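Local coordinates for tail protein, 43 kDa (Neisseria meningitidis MC58, PDB 3D37), which is of unknown function but is probably a structural component of the baseplate of a Mu-like phage tail, at residues H165-L168 / L174-G177; Q269-R274 / D338-P343. All blocks are in the same frame, centred on the assembly; numbering follows the deposited sequence.

Interaction 1 of 2, residues H165-L168 / L174-G177; sequences HPWL and LVVG
Trp167 lays its indole over Val175, its partner on the next strand. Val175 CG1 sits under the six-membered ring, 3.8 Å from its centroid and 24° off the normal, a CH-pi contact displaced toward the rim. The ring gets there through a chi1 of 63°, which leaves CG between backbone N and carbonyl carbon and folds the indole across the neighbouring strand; its far corner, CZ3, comes to 3.6 Å from Gly177 C. Phe31 meets the indole edge-to-face. On the other side of the sheet, Leu168 CD2 touches Leu174 CD1 at 3.8 Å, and Pro166 CB lies 4.2 Å from Val176 CG2; helix 151-161 covers Pro166 and Val176, and helix 113-121 covers Leu174 and Val176.

Between these layers runs the polar seam. Val175 N gives a bond to Trp167 O (2.7 Å), and Trp167 N returns one to Val175 O. His165 and Gly177 repeat the two-way exchange, with His165 N reaching Gly177 O at 2.8 Å. Beyond the hairpin, His165 ND1 is hydrogen-bonded to Asn160 OD1. Alternating hydrogen-bonded and non-hydrogen-bonded pairs mark an antiparallel beta hairpin, here two strands of the three-stranded mixed sheet completed by strand 130-133.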
ATOM      1  N   HIS A 165     -43.003   6.602 -12.222  1.00 32.10           N
ATOM      2  CA  HIS A 165     -41.650   6.504 -12.731  1.00 31.62           C
ATOM      3  C   HIS A 165     -41.472   5.162 -13.429  1.00 30.28           C
ATOM      4  O   HIS A 165     -42.052   4.173 -12.991  1.00 29.79           O
ATOM      5  CB  HIS A 165     -40.643   6.636 -11.528  1.00 30.88           C
ATOM      6  CG  HIS A 165     -39.248   6.928 -11.950  1.00 30.41           C
ATOM      7  ND1 HIS A 165     -38.809   8.202 -12.229  1.00 29.82           N
ATOM      8  CD2 HIS A 165     -38.186   6.113 -12.153  1.00 31.56           C
ATOM      9  CE1 HIS A 165     -37.551   8.163 -12.622  1.00 29.33           C
ATOM     10  NE2 HIS A 165     -37.141   6.905 -12.568  1.00 30.96           N
ATOM     11  N   PRO A 166     -40.627   5.100 -14.478  1.00 30.00           N
ATOM     12  CA  PRO A 166     -40.342   3.829 -15.127  1.00 30.28           C
ATOM     13  C   PRO A 166     -39.168   3.051 -14.518  1.00 30.15           C
ATOM     14  O   PRO A 166     -38.193   3.661 -14.094  1.00 27.70           O
ATOM     15  CB  PRO A 166     -39.949   4.250 -16.540  1.00 29.87           C
ATOM     16  CG  PRO A 166     -39.273   5.525 -16.358  1.00 30.07           C
ATOM     17  CD  PRO A 166     -39.915   6.199 -15.145  1.00 30.73           C
ATOM     18  N   TRP A 167     -39.268   1.719 -14.505  1.00 30.72           N
ATOM     19  CA  TRP A 167     -38.083   0.880 -14.309  1.00 31.72           C
ATOM     20  C   TRP A 167     -38.281  -0.451 -14.942  1.00 32.15           C
ATOM     21  O   TRP A 167     -39.410  -0.844 -15.181  1.00 29.50           O
ATOM     22  CB  TRP A 167     -37.756   0.696 -12.822  1.00 31.26           C
ATOM     23  CG  TRP A 167     -38.809  -0.011 -12.011  1.00 31.67           C
ATOM     24  CD1 TRP A 167     -38.873  -1.328 -11.750  1.00 31.39           C
ATOM     25  CD2 TRP A 167     -39.930   0.585 -11.325  1.00 31.95           C
ATOM     26  NE1 TRP A 167     -39.972  -1.610 -10.969  1.00 32.32           N
ATOM     27  CE2 TRP A 167     -40.618  -0.445 -10.684  1.00 29.37           C
ATOM     28  CE3 TRP A 167     -40.405   1.893 -11.206  1.00 29.78           C
ATOM     29  CZ2 TRP A 167     -41.721  -0.214  -9.903  1.00 32.42           C
ATOM     30  CZ3 TRP A 167     -41.457   2.128 -10.444  1.00 30.03           C
ATOM     31  CH2 TRP A 167     -42.132   1.100  -9.801  1.00 31.64           C
ATOM     32  N   LEU A 168     -37.167  -1.154 -15.152  1.00 31.88           N
ATOM     33  CA  LEU A 168     -37.173  -2.581 -15.454  1.00 32.07           C
ATOM     34  C   LEU A 168     -37.115  -3.455 -14.224  1.00 32.16           C
ATOM     35  O   LEU A 168     -36.334  -3.222 -13.300  1.00 31.77           O
ATOM     36  CB  LEU A 168     -35.988  -2.964 -16.381  1.00 33.02           C
ATOM     37  CG  LEU A 168     -36.107  -2.628 -17.856  1.00 32.11           C
ATOM     38  CD1 LEU A 168     -37.188  -3.510 -18.543  1.00 31.71           C
ATOM     39  CD2 LEU A 168     -36.430  -1.159 -17.972  1.00 33.18           C
ATOM     40  N   LEU A 174     -40.981  -3.986 -18.306  1.00 33.64           N
ATOM     41  CA  LEU A 174     -40.960  -2.574 -18.062  1.00 34.20           C
ATOM     42  C   LEU A 174     -42.167  -2.228 -17.130  1.00 35.02           C
ATOM     43  O   LEU A 174     -43.306  -2.664 -17.384  1.00 34.35           O
ATOM     44  CB  LEU A 174     -41.031  -1.841 -19.390  1.00 33.97           C
ATOM     45  CG  LEU A 174     -41.107  -0.315 -19.365  1.00 35.80           C
ATOM     46  CD1 LEU A 174     -39.878   0.342 -18.698  1.00 32.98           C
ATOM     47  CD2 LEU A 174     -41.333   0.187 -20.809  1.00 33.70           C
ATOM     48  N   VAL A 175     -41.901  -1.489 -16.050  1.00 34.48           N
ATOM     49  CA  VAL A 175     -42.937  -1.075 -15.125  1.00 34.67           C
ATOM     50  C   VAL A 175     -42.999   0.431 -15.233  1.00 35.50           C
ATOM     51  O   VAL A 175     -41.971   1.050 -15.426  1.00 35.14           O
ATOM     52  CB  VAL A 175     -42.664  -1.523 -13.717  1.00 33.55           C
ATOM     53  CG1 VAL A 175     -43.615  -0.842 -12.721  1.00 33.55           C
ATOM     54  CG2 VAL A 175     -42.779  -3.024 -13.605  1.00 33.74           C
ATOM     55  N   VAL A 176     -44.217   1.003 -15.273  1.00 37.14           N
ATOM     56  CA  VAL A 176     -44.423   2.432 -14.918  1.00 37.35           C
ATOM     57  C   VAL A 176     -45.249   2.354 -13.670  1.00 37.18           C
ATOM     58  O   VAL A 176     -46.215   1.569 -13.581  1.00 38.43           O
ATOM     59  CB  VAL A 176     -45.046   3.329 -16.004  1.00 38.40           C
ATOM     60  CG1 VAL A 176     -45.384   4.691 -15.418  1.00 40.93           C
ATOM     61  CG2 VAL A 176     -44.058   3.568 -17.133  1.00 39.70           C
ATOM     62  N   GLY A 177     -44.810   3.082 -12.654  1.00 36.41           N
ATOM     63  CA  GLY A 177     -45.368   2.888 -11.334  1.00 36.42           C
ATOM     64  C   GLY A 177     -44.714   3.684 -10.229  1.00 36.01           C
ATOM     65  O   GLY A 177     -44.083   4.705 -10.454  1.00 35.78           O
TER

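Interaction 2 of 2, residues Q269-R274 / D338-P343; sequences QLADWR and DGIWTP
Ala271 and Arg274, one turn apart on helix 259-276, present their CB atoms to Ile340 in the loop that follows strand 330-337. The helix runs on through 269-274 in regular form, with Arg274 N bonded to Leu270 O, whereas 338-343 has no regular structure: Gly339 turns with a positive phi of 81°, and the chain then brings Ile340 up to the helix. The CA atoms of Ala271 and Ile340 come nearest each other across the segments, 6.2 Å apart, and no direct hydrogen bond joins the two.

Ile340 carries the contact with both its branches. CG2, anti to its own backbone N, rests against the helix, 3.8 Å from Ala271 O and 4.1 Å from Ala271 CB. The other branch ends in CD1, which lies over the centre of one face of the Arg274 guanidinium, 3.7 Å from Arg274 CZ. The arginine is extended from CG to NE and crosses the isoleucine at about a right angle, so the methyl meets the flat of the group while Arg274 NH2 makes a salt bridge with Glu337, at the end of the preceding strand. That bridge probably limits rotation of the guanidinium and keeps its face turned to Ile340.

On the other side of Ala271 the link is looser and runs through water. One water accepts from Thr342 N at 3.1 Å and donates weakly to Asp272 OD1, which also has a salt bridge to Lys268. Ile340 and Trp341 both touch Leu275 farther along the helix. Taken together, the loop leaving strand 330-337 lies against helix 259-276, a helix-to-loop contact at the surface of the C-terminal part of the protein.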
ATOM      1  N   GLN A 269     -41.514  17.908  -7.489  1.00 34.16           N
ATOM      2  CA  GLN A 269     -40.153  18.480  -7.393  1.00 33.28           C
ATOM      3  C   GLN A 269     -39.654  18.669  -5.939  1.00 31.08           C
ATOM      4  O   GLN A 269     -38.481  18.434  -5.644  1.00 29.69           O
ATOM      5  CB  GLN A 269     -40.042  19.814  -8.130  1.00 33.30           C
ATOM      6  CG  GLN A 269     -38.617  20.399  -8.091  1.00 35.31           C
ATOM      7  CD  GLN A 269     -37.629  19.506  -8.845  1.00 39.38           C
ATOM      8  OE1 GLN A 269     -36.831  18.744  -8.238  1.00 43.13           O
ATOM      9  NE2 GLN A 269     -37.692  19.572 -10.187  1.00 41.02           N
ATOM     10  N   LEU A 270     -40.531  19.126  -5.049  1.00 28.87           N
ATOM     11  CA  LEU A 270     -40.135  19.325  -3.661  1.00 28.86           C
ATOM     12  C   LEU A 270     -39.800  17.991  -3.044  1.00 27.89           C
ATOM     13  O   LEU A 270     -38.917  17.932  -2.237  1.00 25.79           O
ATOM     14  CB  LEU A 270     -41.211  20.035  -2.805  1.00 28.25           C
ATOM     15  CG  LEU A 270     -41.455  21.528  -3.075  1.00 29.82           C
ATOM     16  CD1 LEU A 270     -42.800  22.035  -2.464  1.00 31.56           C
ATOM     17  CD2 LEU A 270     -40.316  22.389  -2.615  1.00 28.21           C
ATOM     18  N   ALA A 271     -40.488  16.916  -3.447  1.00 27.70           N
ATOM     19  CA  ALA A 271     -40.259  15.589  -2.847  1.00 28.07           C
ATOM     20  C   ALA A 271     -38.966  15.000  -3.381  1.00 28.05           C
ATOM     21  O   ALA A 271     -38.199  14.353  -2.652  1.00 28.74           O
ATOM     22  CB  ALA A 271     -41.445  14.666  -3.102  1.00 27.71           C
ATOM     23  N   ASP A 272     -38.691  15.262  -4.649  1.00 28.66           N
ATOM     24  CA  ASP A 272     -37.442  14.829  -5.236  1.00 29.29           C
ATOM     25  C   ASP A 272     -36.263  15.492  -4.538  1.00 28.45           C
ATOM     26  O   ASP A 272     -35.276  14.844  -4.226  1.00 27.53           O
ATOM     27  CB  ASP A 272     -37.411  15.140  -6.731  1.00 30.04           C
ATOM     28  CG  ASP A 272     -38.311  14.205  -7.556  1.00 35.69           C
ATOM     29  OD1 ASP A 272     -38.795  13.164  -7.019  1.00 43.50           O
ATOM     30  OD2 ASP A 272     -38.539  14.535  -8.745  1.00 41.28           O
ATOM     31  N   TRP A 273     -36.366  16.793  -4.287  1.00 28.52           N
ATOM     32  CA  TRP A 273     -35.312  17.502  -3.586  1.00 29.34           C
ATOM     33  C   TRP A 273     -35.137  16.967  -2.154  1.00 28.98           C
ATOM     34  O   TRP A 273     -34.012  16.814  -1.643  1.00 26.97           O
ATOM     35  CB  TRP A 273     -35.602  18.991  -3.562  1.00 30.67           C
ATOM     36  CG  TRP A 273     -35.362  19.656  -4.859  1.00 31.81           C
ATOM     37  CD1 TRP A 273     -34.514  19.238  -5.840  1.00 32.89           C
ATOM     38  CD2 TRP A 273     -35.939  20.889  -5.318  1.00 32.14           C
ATOM     39  NE1 TRP A 273     -34.536  20.124  -6.896  1.00 33.95           N
ATOM     40  CE2 TRP A 273     -35.402  21.145  -6.605  1.00 32.74           C
ATOM     41  CE3 TRP A 273     -36.866  21.789  -4.778  1.00 31.82           C
ATOM     42  CZ2 TRP A 273     -35.753  22.269  -7.362  1.00 34.03           C
ATOM     43  CZ3 TRP A 273     -37.220  22.916  -5.529  1.00 33.24           C
ATOM     44  CH2 TRP A 273     -36.663  23.142  -6.816  1.00 33.17           C
ATOM     45  N   ARG A 274     -36.268  16.675  -1.513  1.00 29.05           N
ATOM     46  CA  ARG A 274     -36.233  16.214  -0.131  1.00 29.83           C
ATOM     47  C   ARG A 274     -35.519  14.854  -0.051  1.00 27.60           C
ATOM     48  O   ARG A 274     -34.807  14.587   0.855  1.00 27.70           O
ATOM     49  CB  ARG A 274     -37.670  16.139   0.396  1.00 30.24           C
ATOM     50  CG  ARG A 274     -37.832  15.418   1.723  1.00 31.04           C
ATOM     51  CD  ARG A 274     -39.311  15.488   2.211  1.00 33.39           C
ATOM     52  NE  ARG A 274     -39.359  15.077   3.610  1.00 37.42           N
ATOM     53  CZ  ARG A 274     -40.412  15.232   4.420  1.00 41.47           C
ATOM     54  NH1 ARG A 274     -41.543  15.784   3.999  1.00 42.46           N
ATOM     55  NH2 ARG A 274     -40.318  14.819   5.681  1.00 43.49           N
ATOM     56  N   ASP A 338     -38.952   7.080   4.319  1.00 30.43           N
ATOM     57  CA  ASP A 338     -40.208   6.397   3.954  1.00 30.20           C
ATOM     58  C   ASP A 338     -41.348   7.315   3.553  1.00 30.35           C
ATOM     59  O   ASP A 338     -41.479   8.424   4.051  1.00 31.16           O
ATOM     60  CB  ASP A 338     -40.608   5.528   5.145  1.00 31.49           C
ATOM     61  CG  ASP A 338     -41.637   4.453   4.807  1.00 31.24           C
ATOM     62  OD1 ASP A 338     -41.544   3.856   3.717  1.00 32.55           O
ATOM     63  OD2 ASP A 338     -42.498   4.219   5.697  1.00 32.57           O
ATOM     64  N   GLY A 339     -42.148   6.872   2.582  1.00 30.42           N
ATOM     65  CA  GLY A 339     -43.388   7.536   2.226  1.00 30.54           C
ATOM     66  C   GLY A 339     -43.247   8.749   1.310  1.00 31.36           C
ATOM     67  O   GLY A 339     -44.240   9.344   0.964  1.00 31.60           O
ATOM     68  N   ILE A 340     -42.034   9.095   0.885  1.00 31.95           N
ATOM     69  CA  ILE A 340     -41.778  10.353   0.158  1.00 31.64           C
ATOM     70  C   ILE A 340     -41.838  10.204  -1.376  1.00 31.16           C
ATOM     71  O   ILE A 340     -42.434  11.021  -2.064  1.00 31.43           O
ATOM     72  CB  ILE A 340     -40.387  10.956   0.623  1.00 32.32           C
ATOM     73  CG1 ILE A 340     -40.396  11.250   2.143  1.00 31.54           C
ATOM     74  CG2 ILE A 340     -40.023  12.206  -0.168  1.00 33.99           C
ATOM     75  CD1 ILE A 340     -41.566  12.144   2.668  1.00 28.66           C
ATOM     76  N   TRP A 341     -41.242   9.148  -1.913  1.00 31.85           N
ATOM     77  CA  TRP A 341     -41.147   8.897  -3.368  1.00 32.06           C
ATOM     78  C   TRP A 341     -42.489   8.435  -3.939  1.00 32.37           C
ATOM     79  O   TRP A 341     -43.132   7.597  -3.347  1.00 32.34           O
ATOM     80  CB  TRP A 341     -40.047   7.814  -3.666  1.00 30.91           C
ATOM     81  CG  TRP A 341     -39.686   7.642  -5.157  1.00 30.79           C
ATOM     82  CD1 TRP A 341     -39.232   8.617  -6.008  1.00 28.54           C
ATOM     83  CD2 TRP A 341     -39.814   6.438  -5.974  1.00 30.93           C
ATOM     84  NE1 TRP A 341     -39.053   8.101  -7.261  1.00 28.40           N
ATOM     85  CE2 TRP A 341     -39.413   6.780  -7.280  1.00 29.44           C
ATOM     86  CE3 TRP A 341     -40.219   5.123  -5.718  1.00 30.08           C
ATOM     87  CZ2 TRP A 341     -39.375   5.843  -8.331  1.00 29.91           C
ATOM     88  CZ3 TRP A 341     -40.186   4.190  -6.768  1.00 29.21           C
ATOM     89  CH2 TRP A 341     -39.764   4.553  -8.045  1.00 29.71           C
ATOM     90  N   THR A 342     -42.865   8.941  -5.121  1.00 34.01           N
ATOM     91  CA  THR A 342     -44.097   8.548  -5.834  1.00 34.47           C
ATOM     92  C   THR A 342     -45.269   8.150  -4.909  1.00 35.44           C
ATOM     93  O   THR A 342     -45.738   6.993  -4.939  1.00 34.50           O
ATOM     94  CB  THR A 342     -43.798   7.371  -6.783  1.00 34.80           C
ATOM     95  OG1 THR A 342     -43.267   6.290  -6.014  1.00 34.72           O
ATOM     96  CG2 THR A 342     -42.796   7.766  -7.873  1.00 31.20           C
ATOM     97  N   PRO A 343     -45.731   9.099  -4.066  1.00 37.46           N
ATOM     98  CA  PRO A 343     -46.783   8.798  -3.071  1.00 39.82           C
ATOM     99  C   PRO A 343     -48.188   8.561  -3.672  1.00 42.00           C
ATOM    100  O   PRO A 343     -49.027   7.904  -3.045  1.00 43.03           O
ATOM    101  CB  PRO A 343     -46.775  10.034  -2.157  1.00 39.76           C
ATOM    102  CG  PRO A 343     -46.260  11.149  -3.028  1.00 39.02           C
ATOM    103  CD  PRO A 343     -45.277  10.499  -3.982  1.00 37.21           C
TER
HETATM  104  O   HOH W   1     -41.577  11.721  -5.807  1.00 48.61           O

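Overall arrangement
Interaction 1 is largely buried and joins two neighbouring strands through paired backbone hydrogen bonds, with apolar groups on both sides. Interaction 2 lies at the surface, joining a helix and a loop far apart in sequence; its few direct contacts are those of one isoleucine, with only a water carrying polar traffic across. They share no secondary-structure element, and the centres of interaction 1 and interaction 2 are about 17 Å apart, yet they meet, chiefly through Trp341. Its CZ2 packs 3.5 Å from His165 CB, its CH2 approaches the indole of Trp167, and it stacks on Phe31, the same ring that Trp167 meets edge-to-face. The loop of interaction 2 thus connects helix 259-276 to the hairpin.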